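N-acetylglucosamine-6-phosphate deacetylase (Thermotoga maritima, PDB 1O12) probably removes the acetyl group from N-acetylglucosamine-6-phosphate, as a metal-dependent hydrolase of the NagA family that binds one divalent cation per subunit. Local coordinates at residues 352-355 against 361-364. Numbering follows the deposited sequence.
Sequences DLVL and NVVM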
loop_
_atom_site.group_PDB
_atom_site.type_symbol
_atom_site.label_atom_id
_atom_site.label_comp_id
_atom_site.label_asym_id
_atom_site.label_seq_id
_atom_site.Cartn_x
_atom_site.Cartn_y
_atom_site.Cartn_z
ATOM N N ASP A 352 32.317 -4.788 12.286
ATOM C CA ASP A 352 31.251 -4.750 13.297
ATOM C C ASP A 352 30.387 -5.931 12.839
ATOM O O ASP A 352 29.746 -5.891 11.775
ATOM C CB ASP A 352 30.468 -3.426 13.261
ATOM C CG ASP A 352 31.273 -2.236 13.836
ATOM O OD1 ASP A 352 32.341 -2.470 14.451
ATOM O OD2 ASP A 352 30.830 -1.067 13.682
ATOM N N LEU A 353 30.396 -7.002 13.627
ATOM C CA LEU A 353 29.678 -8.207 13.241
ATOM C C LEU A 353 28.905 -8.869 14.357
ATOM O O LEU A 353 29.174 -8.637 15.531
ATOM C CB LEU A 353 30.673 -9.221 12.701
ATOM C CG LEU A 353 31.658 -8.779 11.632
ATOM C CD1 LEU A 353 32.910 -9.643 11.706
ATOM C CD2 LEU A 353 30.985 -8.871 10.271
ATOM N N VAL A 354 27.929 -9.693 13.980
ATOM C CA VAL A 354 27.177 -10.441 14.960
ATOM C C VAL A 354 27.069 -11.886 14.484
ATOM O O VAL A 354 26.725 -12.159 13.328
ATOM C CB VAL A 354 25.761 -9.849 15.196
ATOM C CG1 VAL A 354 24.980 -9.766 13.887
ATOM C CG2 VAL A 354 25.016 -10.689 16.246
ATOM N N LEU A 355 27.398 -12.815 15.371
ATOM C CA LEU A 355 27.295 -14.239 15.052
ATOM C C LEU A 355 26.026 -14.765 15.731
ATOM O O LEU A 355 25.772 -14.443 16.891
ATOM C CB LEU A 355 28.508 -14.998 15.575
ATOM C CG LEU A 355 28.570 -16.452 15.095
ATOM C CD1 LEU A 355 28.984 -16.491 13.600
ATOM C CD2 LEU A 355 29.570 -17.227 15.959
ATOM N N ASN A 361 19.558 -16.524 17.288
ATOM C CA ASN A 361 19.823 -16.123 18.663
ATOM C C ASN A 361 21.257 -15.608 18.623
ATOM O O ASN A 361 22.132 -16.234 18.009
ATOM C CB ASN A 361 19.730 -17.305 19.614
ATOM C CG ASN A 361 18.297 -17.700 19.911
ATOM O OD1 ASN A 361 17.459 -16.842 20.228
ATOM N ND2 ASN A 361 18.003 -19.000 19.828
ATOM N N VAL A 362 21.490 -14.452 19.231
ATOM C CA VAL A 362 22.832 -13.887 19.240
ATOM C C VAL A 362 23.739 -14.720 20.117
ATOM O O VAL A 362 23.369 -15.080 21.248
ATOM C CB VAL A 362 22.876 -12.466 19.800
ATOM C CG1 VAL A 362 24.309 -11.978 19.777
ATOM C CG2 VAL A 362 21.952 -11.537 18.991
ATOM N N VAL A 363 24.912 -15.042 19.586
ATOM C CA VAL A 363 25.865 -15.813 20.343
ATOM C C VAL A 363 27.205 -15.077 20.448
ATOM O O VAL A 363 28.061 -15.444 21.226
ATOM C CB VAL A 363 26.021 -17.270 19.749
ATOM C CG1 VAL A 363 25.223 -17.409 18.489
ATOM C CG2 VAL A 363 27.473 -17.608 19.473
HETATM N N MSE A 364 27.382 -14.012 19.693
HETATM C CA MSE A 364 28.637 -13.285 19.766
HETATM C C MSE A 364 28.581 -11.988 18.980
HETATM O O MSE A 364 28.076 -11.947 17.855
HETATM C CB MSE A 364 29.785 -14.153 19.243
HETATM C CG MSE A 364 31.147 -13.457 19.317
HETATM SE SE MSE A 364 32.730 -14.629 19.015
HETATM C CE MSE A 364 33.396 -13.975 17.302
#
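Leu355 and Met364 pack against each other through their first side-chain carbons, CB of Leu355 lying 4.0 Å from CB of Met364, in the antiparallel beta hairpin of strands 353-356 and 362-367, where they form a hydrogen-bonded pair. The second strand carries a classic beta bulge, since Val363 and Met364 both face Leu355. The axes of the short strands 353-355 and 362-364 are inclined at 115°, far from straight antiparallel. The side chain of Met364, a selenomethionine, also touches Val371 of strand 370-374. Val363 adds CG2 at 4.1 Å from CD2 of Leu355. Val354 and Val362 meet at about a right angle, CG2 of Val354 being 3.8 Å from CG1 of Val362. Val354 also rests on Met54 and Phe57 of strand 52-59, with which strand 353-356 pairs antiparallel; the hairpin belongs to the beta-sheet part beside the TIM barrel, consistent with the NagA family, well away from the iron site. At the polar edge, Leu355 N donates to Met364 O at 2.7 Å. Two donors share Leu355 O. Val363 N, 2.9 Å from Leu355 O, forms the straighter bond (170°). Met364 N reaches the same Leu355 O at 3.3 Å, with a bent N-H...O angle of 135°.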